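PDB 5H4E: beta 1-3 glucanase from Clostridium beijerinckii NCIMB 8052, which probably hydrolyses beta-1,3-glucans, as a member of glycoside hydrolase family 64, whose relatives cleave short oligosaccharides from the chain in a wide groove between two domains. Local coordinates for residues 96-101 with 120-125; 195-200 with 207-212; 231-236 with 311-316; 246-251 with 296-301. All coordinates share one frame; numbering follows the deposited sequence.

Contact 1: residues 96-101 with 120-125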
loop_
_atom_site.group_PDB
_atom_site.type_symbol
_atom_site.label_atom_id
_atom_site.label_comp_id
_atom_site.label_asym_id
_atom_site.label_seq_id
_atom_site.Cartn_x
_atom_site.Cartn_y
_atom_site.Cartn_z
ATOM N N ARG A 96 9.999 1.951 -3.392
ATOM C CA ARG A 96 9.608 0.678 -2.801
ATOM C C ARG A 96 10.845 -0.163 -2.497
ATOM O O ARG A 96 11.717 -0.332 -3.356
ATOM C CB ARG A 96 8.690 -0.101 -3.733
ATOM C CG ARG A 96 7.368 0.568 -3.999
ATOM C CD ARG A 96 6.574 -0.278 -4.956
ATOM N NE ARG A 96 5.210 0.188 -5.064
ATOM C CZ ARG A 96 4.236 -0.490 -5.659
ATOM N NH1 ARG A 96 4.481 -1.679 -6.194
ATOM N NH2 ARG A 96 3.013 0.019 -5.704
ATOM N N MET A 97 10.922 -0.690 -1.279
ATOM C CA MET A 97 11.947 -1.671 -0.955
ATOM C C MET A 97 11.324 -3.054 -0.987
ATOM O O MET A 97 10.644 -3.438 -0.044
ATOM C CB MET A 97 12.567 -1.408 0.422
ATOM C CG MET A 97 13.679 -2.391 0.787
ATOM S SD MET A 97 14.521 -1.824 2.287
ATOM C CE MET A 97 15.951 -2.896 2.344
ATOM N N TYR A 98 11.541 -3.792 -2.073
ATOM C CA TYR A 98 11.033 -5.159 -2.176
ATOM C C TYR A 98 11.947 -6.094 -1.400
ATOM O O TYR A 98 13.159 -6.037 -1.556
ATOM C CB TYR A 98 10.968 -5.633 -3.642
ATOM C CG TYR A 98 9.929 -4.952 -4.500
ATOM C CD1 TYR A 98 8.626 -5.431 -4.555
ATOM C CD2 TYR A 98 10.262 -3.859 -5.291
ATOM C CE1 TYR A 98 7.677 -4.826 -5.348
ATOM C CE2 TYR A 98 9.317 -3.240 -6.086
ATOM C CZ TYR A 98 8.024 -3.737 -6.114
ATOM O OH TYR A 98 7.071 -3.136 -6.903
ATOM N N ILE A 99 11.361 -6.954 -0.576
ATOM C CA ILE A 99 12.123 -7.929 0.180
ATOM C C ILE A 99 11.495 -9.295 -0.063
ATOM O O ILE A 99 10.342 -9.517 0.309
ATOM C CB ILE A 99 12.152 -7.596 1.684
ATOM C CG1 ILE A 99 12.789 -6.214 1.893
ATOM C CG2 ILE A 99 12.948 -8.673 2.466
ATOM C CD1 ILE A 99 12.666 -5.685 3.301
ATOM N N SER A 100 12.238 -10.195 -0.707
ATOM C CA SER A 100 11.692 -11.508 -1.052
ATOM C C SER A 100 12.471 -12.622 -0.368
ATOM O O SER A 100 13.620 -12.440 0.033
ATOM C CB SER A 100 11.681 -11.725 -2.568
ATOM O OG SER A 100 12.987 -11.636 -3.112
ATOM N N TYR A 101 11.813 -13.765 -0.216
ATOM C CA TYR A 101 12.397 -14.927 0.431
ATOM C C TYR A 101 12.700 -15.998 -0.623
ATOM O O TYR A 101 11.912 -16.187 -1.559
ATOM C CB TYR A 101 11.428 -15.489 1.476
ATOM C CG TYR A 101 11.174 -14.649 2.716
ATOM C CD1 TYR A 101 12.038 -13.624 3.104
ATOM C CD2 TYR A 101 10.080 -14.929 3.533
ATOM C CE1 TYR A 101 11.795 -12.890 4.264
ATOM C CE2 TYR A 101 9.830 -14.211 4.677
ATOM C CZ TYR A 101 10.685 -13.202 5.046
ATOM O OH TYR A 101 10.399 -12.506 6.204
ATOM N N ALA A 120 8.150 -2.854 -14.285
ATOM C CA ALA A 120 6.969 -3.632 -13.958
ATOM C C ALA A 120 7.302 -4.517 -12.774
ATOM O O ALA A 120 8.150 -5.398 -12.877
ATOM C CB ALA A 120 6.521 -4.469 -15.149
ATOM N N GLY A 121 6.662 -4.256 -11.641
ATOM C CA GLY A 121 6.774 -5.140 -10.497
ATOM C C GLY A 121 5.773 -6.265 -10.682
ATOM O O GLY A 121 5.130 -6.354 -11.726
ATOM N N PRO A 122 5.633 -7.133 -9.674
ATOM C CA PRO A 122 4.711 -8.266 -9.805
ATOM C C PRO A 122 3.295 -7.811 -10.132
ATOM O O PRO A 122 2.782 -6.882 -9.515
ATOM C CB PRO A 122 4.761 -8.926 -8.422
ATOM C CG PRO A 122 6.098 -8.520 -7.862
ATOM C CD PRO A 122 6.362 -7.142 -8.392
ATOM N N ASN A 123 2.681 -8.445 -11.119
ATOM C CA ASN A 123 1.263 -8.258 -11.338
ATOM C C ASN A 123 0.588 -9.591 -11.120
ATOM O O ASN A 123 0.429 -10.370 -12.057
ATOM C CB ASN A 123 0.966 -7.729 -12.739
ATOM C CG ASN A 123 -0.530 -7.706 -13.047
ATOM O OD1 ASN A 123 -1.368 -7.743 -12.141
ATOM N ND2 ASN A 123 -0.869 -7.655 -14.330
ATOM N N LEU A 124 0.185 -9.858 -9.884
ATOM C CA LEU A 124 -0.309 -11.189 -9.546
ATOM C C LEU A 124 -1.736 -11.430 -10.034
ATOM O O LEU A 124 -2.306 -12.488 -9.776
ATOM C CB LEU A 124 -0.226 -11.417 -8.038
ATOM C CG LEU A 124 1.203 -11.309 -7.516
ATOM C CD1 LEU A 124 1.257 -11.496 -6.010
ATOM C CD2 LEU A 124 2.139 -12.298 -8.248
ATOM N N ALA A 125 -2.311 -10.459 -10.740
ATOM C CA ALA A 125 -3.589 -10.683 -11.416
ATOM C C ALA A 125 -3.368 -11.552 -12.658
ATOM O O ALA A 125 -4.295 -12.203 -13.155
ATOM C CB ALA A 125 -4.244 -9.357 -11.791
#
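Tyr98 meets the Gly121-Pro122 corner with the outer end of its ring. CE1 of Tyr98 lies 4.0 Å from CD of Pro122, an apolar touch in which the proline carbon comes at a slant to the ring, and the two side chains approach from opposite directions. Beside it, the phenol OH of Tyr98 stands 4.1 Å from CA of Gly121. Gly121 has no side chain on the flank turned to the hydroxyl, which lets the phenol end settle against its main chain.

The CB of Tyr98 already points to the loop, and with CG anti to its own carbonyl carbon (chi1 -69°) the ring carries on in that direction. Two residues earlier on the same face, an extended Arg96 runs alongside the ring and donates from NH1 to OH of Tyr98 over 3.1 Å, with an N-H...O angle of 155° and the oxygen almost in the guanidinium plane. The bond ties the end of the phenol to its own strand.

Farther out, Trp138 of the neighbouring antiparallel strand meets the Tyr98 ring and also touches Arg96, while Pro122 rests on Phe136 of that strand. The loop that follows strand 117-120 is shaped by an Asx turn, where OD1 of Asn123 accepts from N of Ala125 at 3.2 Å, and Asn123 N is bonded to Asp129.

The contact thus joins a loop to the outer face of a beta sheet by light apolar touches, and the polar bond at the phenol serves the strand's own side chains; the small buried area, 78 Å², fits a loose apposition.

Contact 2: residues 195-200 with 207-212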
loop_
_atom_site.group_PDB
_atom_site.type_symbol
_atom_site.label_atom_id
_atom_site.label_comp_id
_atom_site.label_asym_id
_atom_site.label_seq_id
_atom_site.Cartn_x
_atom_site.Cartn_y
_atom_site.Cartn_z
ATOM N N ALA A 195 -18.169 -14.692 4.865
ATOM C CA ALA A 195 -18.012 -15.646 3.771
ATOM C C ALA A 195 -17.415 -15.041 2.504
ATOM O O ALA A 195 -16.576 -15.664 1.871
ATOM C CB ALA A 195 -19.357 -16.294 3.447
ATOM N N GLU A 196 -17.848 -13.839 2.127
ATOM C CA GLU A 196 -17.369 -13.218 0.888
ATOM C C GLU A 196 -15.852 -13.019 0.860
ATOM O O GLU A 196 -15.245 -12.946 -0.211
ATOM C CB GLU A 196 -18.052 -11.861 0.663
ATOM C CG GLU A 196 -19.552 -11.943 0.467
ATOM C CD GLU A 196 -20.333 -11.757 1.762
ATOM O OE1 GLU A 196 -19.754 -11.905 2.857
ATOM O OE2 GLU A 196 -21.541 -11.451 1.681
ATOM N N PHE A 197 -15.236 -12.927 2.036
ATOM C CA PHE A 197 -13.811 -12.606 2.112
ATOM C C PHE A 197 -12.905 -13.805 2.318
ATOM O O PHE A 197 -11.687 -13.667 2.239
ATOM C CB PHE A 197 -13.567 -11.603 3.241
ATOM C CG PHE A 197 -14.118 -10.249 2.949
ATOM C CD1 PHE A 197 -13.329 -9.288 2.337
ATOM C CD2 PHE A 197 -15.434 -9.946 3.259
ATOM C CE1 PHE A 197 -13.834 -8.040 2.044
ATOM C CE2 PHE A 197 -15.954 -8.698 2.965
ATOM C CZ PHE A 197 -15.145 -7.740 2.359
ATOM N N LYS A 198 -13.493 -14.972 2.572
ATOM C CA LYS A 198 -12.711 -16.141 2.974
ATOM C C LYS A 198 -11.804 -16.688 1.869
ATOM O O LYS A 198 -10.668 -17.092 2.143
ATOM C CB LYS A 198 -13.639 -17.259 3.476
ATOM C CG LYS A 198 -14.292 -16.965 4.823
ATOM C CD LYS A 198 -14.822 -18.248 5.463
ATOM C CE LYS A 198 -15.431 -17.985 6.844
ATOM N NZ LYS A 198 -16.792 -17.439 6.707
ATOM N N SER A 199 -12.285 -16.712 0.628
ATOM C CA SER A 199 -11.503 -17.356 -0.434
ATOM C C SER A 199 -10.413 -16.438 -0.980
ATOM O O SER A 199 -9.730 -16.783 -1.941
ATOM C CB SER A 199 -12.406 -17.832 -1.578
ATOM O OG SER A 199 -12.924 -16.752 -2.342
ATOM N N LEU A 200 -10.241 -15.274 -0.361
ATOM C CA LEU A 200 -9.097 -14.423 -0.686
ATOM C C LEU A 200 -7.805 -15.104 -0.259
ATOM O O LEU A 200 -6.724 -14.766 -0.745
ATOM C CB LEU A 200 -9.224 -13.052 -0.006
ATOM C CG LEU A 200 -10.355 -12.187 -0.564
ATOM C CD1 LEU A 200 -10.458 -10.834 0.198
ATOM C CD2 LEU A 200 -10.204 -11.970 -2.073
ATOM N N TYR A 207 -5.071 -12.283 -0.915
ATOM C CA TYR A 207 -5.279 -11.149 -1.802
ATOM C C TYR A 207 -6.209 -10.141 -1.178
ATOM O O TYR A 207 -7.206 -10.500 -0.567
ATOM C CB TYR A 207 -5.840 -11.616 -3.156
ATOM C CG TYR A 207 -4.815 -12.431 -3.903
ATOM C CD1 TYR A 207 -3.810 -11.803 -4.620
ATOM C CD2 TYR A 207 -4.827 -13.826 -3.859
ATOM C CE1 TYR A 207 -2.844 -12.526 -5.284
ATOM C CE2 TYR A 207 -3.850 -14.566 -4.519
ATOM C CZ TYR A 207 -2.872 -13.909 -5.236
ATOM O OH TYR A 207 -1.902 -14.626 -5.901
ATOM N N ALA A 208 -5.868 -8.869 -1.314
ATOM C CA ALA A 208 -6.847 -7.835 -1.051
ATOM C C ALA A 208 -8.041 -8.045 -1.986
ATOM O O ALA A 208 -7.909 -8.692 -3.044
ATOM C CB ALA A 208 -6.217 -6.452 -1.228
ATOM N N PRO A 209 -9.225 -7.534 -1.597
ATOM C CA PRO A 209 -10.477 -7.851 -2.307
ATOM C C PRO A 209 -10.432 -7.699 -3.832
ATOM O O PRO A 209 -10.845 -8.613 -4.549
ATOM C CB PRO A 209 -11.468 -6.855 -1.704
ATOM C CG PRO A 209 -11.018 -6.740 -0.272
ATOM C CD PRO A 209 -9.484 -6.755 -0.368
ATOM N N ALA A 210 -9.957 -6.565 -4.322
ATOM C CA ALA A 210 -9.962 -6.347 -5.757
ATOM C C ALA A 210 -8.544 -6.312 -6.296
ATOM O O ALA A 210 -8.265 -5.636 -7.283
ATOM C CB ALA A 210 -10.697 -5.073 -6.099
ATOM N N SER A 211 -7.640 -7.041 -5.647
ATOM C CA SER A 211 -6.261 -7.104 -6.121
ATOM C C SER A 211 -5.898 -8.523 -6.515
ATOM O O SER A 211 -6.372 -9.480 -5.896
ATOM C CB SER A 211 -5.287 -6.591 -5.050
ATOM O OG SER A 211 -3.938 -6.736 -5.480
ATOM N N GLY A 212 -5.066 -8.660 -7.550
ATOM C CA GLY A 212 -4.548 -9.960 -7.945
ATOM C C GLY A 212 -5.648 -10.940 -8.283
ATOM O O GLY A 212 -6.492 -10.651 -9.129
#
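Leu200 and Tyr207 bring the two segments together through their main chains: N of Tyr207 donates to O of Leu200 over 3.0 Å at an N-H...O angle of 160°, and the two CA atoms are 5.2 Å apart. On one side of this bridge the chain comes out of the short, weakly bonded helix around 195-198; on the other it enters a type I beta turn from Ala208 to Ser211, closed by Ser211 N on Ala208 O at 3.1 Å.

Leu200 carries most of the side-chain contact. Its chi1 of -69° places CG beside its own backbone N, and the side chain lies across the end of the Tyr207 carbonyl, CB 3.3 Å and CD1 3.4 Å from Tyr207 O. That oxygen is buried and has no hydrogen-bonding partner in the model, and the leucine's carbons press against it instead. CD1 of Leu200 goes on to CA of Pro209, 3.9 Å away.

Only six residues separate the segments, and the bond closes this short connection, bringing the loop after strand 206-207 back beside the residues that follow the helix. Phe197, three residues before Leu200, reaches the same proline from another direction. Its CE1 meets Pro209 CG at 3.9 Å, with the proline carbon at the ring edge, near its plane.

Around this pair, Phe333 of helix 332-339 touches both Phe197 and Pro209, and Phe216 packs on both as well. Tyr225 meets Phe197 edge-to-face, while the Tyr207 ring, whose far end leads away from segment 195-200, meets His202 edge-to-face.

Contact 3: residues 231-236 with 311-316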
loop_
_atom_site.group_PDB
_atom_site.type_symbol
_atom_site.label_atom_id
_atom_site.label_comp_id
_atom_site.label_asym_id
_atom_site.label_seq_id
_atom_site.Cartn_x
_atom_site.Cartn_y
_atom_site.Cartn_z
ATOM N N ASN A 231 -25.772 2.776 -3.104
ATOM C CA ASN A 231 -27.086 3.265 -3.518
ATOM C C ASN A 231 -27.833 3.942 -2.369
ATOM O O ASN A 231 -28.351 5.049 -2.544
ATOM C CB ASN A 231 -27.933 2.121 -4.094
ATOM C CG ASN A 231 -27.474 1.695 -5.490
ATOM O OD1 ASN A 231 -26.933 2.498 -6.238
ATOM N ND2 ASN A 231 -27.706 0.431 -5.840
ATOM N N ASP A 232 -27.870 3.285 -1.206
ATOM C CA ASP A 232 -28.570 3.830 -0.035
ATOM C C ASP A 232 -27.981 5.169 0.356
ATOM O O ASP A 232 -28.709 6.129 0.631
ATOM C CB ASP A 232 -28.489 2.877 1.167
ATOM C CG ASP A 232 -29.324 1.636 0.989
ATOM O OD1 ASP A 232 -30.214 1.642 0.116
ATOM O OD2 ASP A 232 -29.100 0.662 1.735
ATOM N N VAL A 233 -26.649 5.219 0.384
ATOM C CA VAL A 233 -25.928 6.410 0.808
ATOM C C VAL A 233 -26.144 7.578 -0.152
ATOM O O VAL A 233 -26.423 8.704 0.279
ATOM C CB VAL A 233 -24.404 6.114 0.960
ATOM C CG1 VAL A 233 -23.599 7.409 1.041
ATOM C CG2 VAL A 233 -24.164 5.245 2.188
ATOM N N TYR A 234 -26.032 7.328 -1.454
ATOM C CA TYR A 234 -26.319 8.400 -2.414
ATOM C C TYR A 234 -27.793 8.863 -2.390
ATOM O O TYR A 234 -28.082 10.048 -2.569
ATOM C CB TYR A 234 -25.918 7.963 -3.820
ATOM C CG TYR A 234 -24.516 8.381 -4.163
ATOM C CD1 TYR A 234 -23.437 8.006 -3.358
ATOM C CD2 TYR A 234 -24.259 9.173 -5.275
ATOM C CE1 TYR A 234 -22.131 8.399 -3.676
ATOM C CE2 TYR A 234 -22.967 9.569 -5.595
ATOM C CZ TYR A 234 -21.911 9.180 -4.798
ATOM O OH TYR A 234 -20.638 9.582 -5.130
ATOM N N SER A 235 -28.706 7.931 -2.142
ATOM C CA SER A 235 -30.130 8.250 -2.038
ATOM C C SER A 235 -30.391 9.104 -0.796
ATOM O O SER A 235 -31.099 10.120 -0.849
ATOM C CB SER A 235 -30.953 6.958 -2.001
ATOM O OG SER A 235 -32.341 7.206 -1.824
ATOM N N TYR A 236 -29.790 8.695 0.317
ATOM C CA TYR A 236 -29.916 9.408 1.577
ATOM C C TYR A 236 -29.421 10.850 1.469
ATOM O O TYR A 236 -30.132 11.778 1.849
ATOM C CB TYR A 236 -29.155 8.661 2.682
ATOM C CG TYR A 236 -29.346 9.268 4.051
ATOM C CD1 TYR A 236 -30.502 9.008 4.789
ATOM C CD2 TYR A 236 -28.387 10.119 4.598
ATOM C CE1 TYR A 236 -30.693 9.576 6.046
ATOM C CE2 TYR A 236 -28.565 10.692 5.860
ATOM C CZ TYR A 236 -29.718 10.412 6.576
ATOM O OH TYR A 236 -29.900 10.982 7.819
ATOM N N VAL A 311 -19.125 3.866 7.462
ATOM C CA VAL A 311 -19.537 4.946 8.354
ATOM C C VAL A 311 -19.978 6.187 7.571
ATOM O O VAL A 311 -20.000 7.293 8.119
ATOM C CB VAL A 311 -18.408 5.352 9.344
ATOM C CG1 VAL A 311 -18.271 4.324 10.472
ATOM C CG2 VAL A 311 -17.073 5.568 8.610
ATOM N N MET A 312 -20.344 5.996 6.300
ATOM C CA MET A 312 -20.766 7.111 5.450
ATOM C C MET A 312 -21.963 7.861 6.049
ATOM O O MET A 312 -22.129 9.059 5.827
ATOM C CB MET A 312 -21.094 6.611 4.035
ATOM C CG MET A 312 -19.878 6.638 3.082
ATOM S SD MET A 312 -19.217 8.309 2.861
ATOM C CE MET A 312 -20.434 9.051 1.756
ATOM N N LEU A 313 -22.777 7.166 6.834
ATOM C CA LEU A 313 -23.936 7.810 7.462
ATOM C C LEU A 313 -23.646 8.364 8.858
ATOM O O LEU A 313 -24.558 8.830 9.540
ATOM C CB LEU A 313 -25.104 6.823 7.532
ATOM C CG LEU A 313 -25.549 6.313 6.161
ATOM C CD1 LEU A 313 -26.572 5.201 6.264
ATOM C CD2 LEU A 313 -26.083 7.452 5.306
ATOM N N ASP A 314 -22.389 8.314 9.288
ATOM C CA ASP A 314 -22.021 8.817 10.617
ATOM C C ASP A 314 -20.734 9.635 10.567
ATOM O O ASP A 314 -19.724 9.242 11.164
ATOM C CB ASP A 314 -21.867 7.646 11.605
ATOM C CG ASP A 314 -21.738 8.100 13.061
ATOM O OD1 ASP A 314 -22.045 9.269 13.382
ATOM O OD2 ASP A 314 -21.348 7.265 13.899
ATOM N N PRO A 315 -20.758 10.774 9.853
ATOM C CA PRO A 315 -19.545 11.599 9.711
ATOM C C PRO A 315 -18.938 12.092 11.032
ATOM O O PRO A 315 -17.721 12.270 11.092
ATOM C CB PRO A 315 -20.029 12.792 8.878
ATOM C CG PRO A 315 -21.512 12.835 9.094
ATOM C CD PRO A 315 -21.920 11.387 9.185
ATOM N N ALA A 316 -19.745 12.298 12.070
ATOM C CA ALA A 316 -19.193 12.745 13.353
ATOM C C ALA A 316 -18.143 11.767 13.896
ATOM O O ALA A 316 -17.279 12.150 14.679
ATOM C CB ALA A 316 -20.309 12.942 14.378
#
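Val233 on the last turns of helix 227-236 faces Met312 in a type I beta turn, their CA atoms 7.0 Å apart. The turn runs from Val311 to Asp314, is closed by Asp314 N on Val311 O at 2.8 Å, and leads the chain away from the end of helix 294-309. Here the flank of a helix packs on a beta turn: helix 227-236 supplies Val233 and Tyr236, three residues apart on one flank, and the turn answers with its two middle residues, Met312 and Leu313.

Both branches of Val233 are engaged. CG1 is anti to the backbone N (chi1 165°) and meets the terminal methyl CE of Met312 at 3.6 Å, while CG2 lies 3.8 Å from Met312 CB. The methionine can touch the valine at its root and at its tip because its chain folds back at both chi2 and chi3; the two side chains cross at about a right angle. Around them, Phe307 of helix 294-309 packs on both Val233 and Met312, and Leu242 of strand 242-246 touches Met312, so this half of the contact is buried.

The backbone of Met312 is held at both its polar atoms: N is bonded to the phenol of Tyr229, within helix 227-236, and O to that of Tyr237, just after it. Toward the surface the chemistry stays apolar. The more exposed Leu313 extends CD2 between the helix residues, reaching CG2 of Val233 at 4.3 Å and, at a slant to the ring, CD2 of Tyr236 at 3.6 Å.

Contact 4: residues 246-251 with 296-301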
loop_
_atom_site.group_PDB
_atom_site.type_symbol
_atom_site.label_atom_id
_atom_site.label_comp_id
_atom_site.label_asym_id
_atom_site.label_seq_id
_atom_site.Cartn_x
_atom_site.Cartn_y
_atom_site.Cartn_z
ATOM N N CYS A 246 -12.054 17.925 9.124
ATOM C CA CYS A 246 -10.707 17.402 9.304
ATOM C C CYS A 246 -9.766 18.585 9.487
ATOM O O CYS A 246 -10.220 19.698 9.756
ATOM C CB CYS A 246 -10.281 16.525 8.119
ATOM S SG CYS A 246 -10.392 17.280 6.466
ATOM N N ASP A 247 -8.465 18.359 9.346
ATOM C CA ASP A 247 -7.495 19.439 9.514
ATOM C C ASP A 247 -7.688 20.566 8.494
ATOM O O ASP A 247 -7.523 21.740 8.828
ATOM C CB ASP A 247 -6.063 18.894 9.425
ATOM C CG ASP A 247 -5.602 18.251 10.721
ATOM O OD1 ASP A 247 -6.454 17.998 11.599
ATOM O OD2 ASP A 247 -4.385 17.991 10.862
ATOM N N ARG A 248 -8.054 20.204 7.265
ATOM C CA ARG A 248 -8.184 21.164 6.166
ATOM C C ARG A 248 -9.362 22.122 6.326
ATOM O O ARG A 248 -9.384 23.201 5.717
ATOM C CB ARG A 248 -8.327 20.432 4.835
ATOM C CG ARG A 248 -7.185 19.515 4.509
ATOM C CD ARG A 248 -7.332 18.978 3.102
ATOM N NE ARG A 248 -7.549 20.033 2.113
ATOM C CZ ARG A 248 -6.575 20.653 1.455
ATOM N NH1 ARG A 248 -5.309 20.322 1.674
ATOM N NH2 ARG A 248 -6.866 21.599 0.573
ATOM N N GLY A 249 -10.346 21.720 7.127
ATOM C CA GLY A 249 -11.508 22.553 7.385
ATOM C C GLY A 249 -12.771 21.725 7.466
ATOM O O GLY A 249 -12.708 20.495 7.562
ATOM N N THR A 250 -13.921 22.394 7.426
ATOM C CA THR A 250 -15.199 21.693 7.464
ATOM C C THR A 250 -15.864 21.684 6.091
ATOM O O THR A 250 -16.085 22.739 5.471
ATOM C CB THR A 250 -16.162 22.315 8.493
ATOM O OG1 THR A 250 -15.546 22.305 9.785
ATOM C CG2 THR A 250 -17.469 21.513 8.558
ATOM N N TYR A 251 -16.175 20.481 5.625
ATOM C CA TYR A 251 -16.807 20.287 4.332
ATOM C C TYR A 251 -18.243 19.811 4.504
ATOM O O TYR A 251 -18.529 19.029 5.401
ATOM C CB TYR A 251 -16.027 19.269 3.504
ATOM C CG TYR A 251 -14.596 19.656 3.216
ATOM C CD1 TYR A 251 -14.267 20.364 2.065
ATOM C CD2 TYR A 251 -13.567 19.298 4.088
ATOM C CE1 TYR A 251 -12.953 20.716 1.787
ATOM C CE2 TYR A 251 -12.245 19.651 3.824
ATOM C CZ TYR A 251 -11.947 20.354 2.671
ATOM O OH TYR A 251 -10.641 20.694 2.397
ATOM N N GLU A 296 -10.882 18.590 -3.277
ATOM C CA GLU A 296 -11.600 17.458 -3.841
ATOM C C GLU A 296 -10.858 16.159 -3.544
ATOM O O GLU A 296 -11.474 15.129 -3.249
ATOM C CB GLU A 296 -11.809 17.666 -5.345
ATOM C CG GLU A 296 -12.860 18.768 -5.651
ATOM C CD GLU A 296 -12.984 19.111 -7.130
ATOM O OE1 GLU A 296 -11.945 19.199 -7.823
ATOM O OE2 GLU A 296 -14.127 19.296 -7.602
ATOM N N LYS A 297 -9.529 16.216 -3.602
ATOM C CA LYS A 297 -8.701 15.056 -3.285
ATOM C C LYS A 297 -8.932 14.594 -1.841
ATOM O O LYS A 297 -9.197 13.416 -1.587
ATOM C CB LYS A 297 -7.219 15.382 -3.526
ATOM C CG LYS A 297 -6.806 15.312 -5.005
ATOM C CD LYS A 297 -5.327 15.657 -5.201
ATOM C CE LYS A 297 -4.779 15.163 -6.550
ATOM N NZ LYS A 297 -5.283 15.903 -7.760
ATOM N N ALA A 298 -8.870 15.532 -0.906
ATOM C CA ALA A 298 -9.093 15.223 0.506
ATOM C C ALA A 298 -10.509 14.727 0.782
ATOM O O ALA A 298 -10.705 13.820 1.598
ATOM C CB ALA A 298 -8.805 16.425 1.349
ATOM N N ILE A 299 -11.492 15.337 0.125
ATOM C CA ILE A 299 -12.881 14.885 0.231
ATOM C C ILE A 299 -13.044 13.465 -0.301
ATOM O O ILE A 299 -13.686 12.625 0.335
ATOM C CB ILE A 299 -13.843 15.807 -0.538
ATOM C CG1 ILE A 299 -14.046 17.120 0.217
ATOM C CG2 ILE A 299 -15.181 15.096 -0.798
ATOM C CD1 ILE A 299 -14.608 18.226 -0.648
ATOM N N LYS A 300 -12.457 13.190 -1.467
ATOM C CA LYS A 300 -12.525 11.847 -2.051
ATOM C C LYS A 300 -11.879 10.802 -1.132
ATOM O O LYS A 300 -12.372 9.678 -1.015
ATOM C CB LYS A 300 -11.859 11.834 -3.436
ATOM C CG LYS A 300 -12.670 12.580 -4.492
ATOM C CD LYS A 300 -11.935 12.711 -5.823
ATOM C CE LYS A 300 -12.678 13.680 -6.727
ATOM N NZ LYS A 300 -12.177 13.651 -8.138
ATOM N N ALA A 301 -10.792 11.188 -0.468
ATOM C CA ALA A 301 -10.097 10.285 0.451
ATOM C C ALA A 301 -11.000 9.927 1.634
ATOM O O ALA A 301 -11.113 8.763 2.036
ATOM C CB ALA A 301 -8.800 10.920 0.939
#
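The ring of Tyr251 takes Ile299 on one face: CG1 of the isoleucine stands 4.0 Å from the ring centroid and 23° off the normal, a CH-pi contact displaced toward the rim. CD1 of Ile299 continues over the same part of the ring and comes to 3.5 Å from CD1 of Tyr251, so the branch spans the CG-CD1-CE1 side instead of one point. The second flat group, the Arg248 guanidinium, has the Tyr251 hydroxyl at its edge, in plane; NE donates to OH over 3.2 Å at 156°. Ala298 approaches that arginine at a slant, its CB 3.4 Å from Arg248 CD and 3.9 Å from NE.

The arginine bends at chi3 (51°), turning its head toward the phenol while CD, at the bend, lies on the alanine methyl. Its strongest polar partner is Asp295, which forms a salt bridge with NH2 and is also hydrogen-bonded to the Tyr251 hydroxyl. Arginine, tyrosine and aspartate are therefore linked in a ring of polar contacts near the start of helix 294-309, an arrangement that would probably favour the charged form of Asp295.

Segment 246-251 forms the tight turn of a beta hairpin that connects strands 242-246 and 249-256 of a four-stranded antiparallel sheet. Cys246 N bonds to Gly249 O at 3.1 Å, with a weak return bond, and Asp247 and Arg248 form the two-residue turn. The helix lies against a face of this sheet. Leu271 and Phe262, from two other strands, pack on both Tyr251 and Ile299, and Phe244 meets the tyrosine ring from the adjacent strand.

In the fold
Contact 2 is the most enclosed of the four, and it alone carries a hydrogen bond between its segments; the others are partly buried and rest on apolar touches. Contact 1 lies on a large beta sheet and has the smallest interface, yet it adjoins contact 2: Leu124 CB is 4.0 Å from Tyr207 CE1. Contacts 3 and 4 lie beyond the chain's centre from contact 1, their centres about 16 Å apart, and both bear on helix 294-309: contact 4 takes its early part, and contact 3 the turn after its end. Contact 3 grades from a buried methionine to a surface leucine, whereas contact 4 adds an arginine at its exposed side, paired with an aspartate just outside the segments.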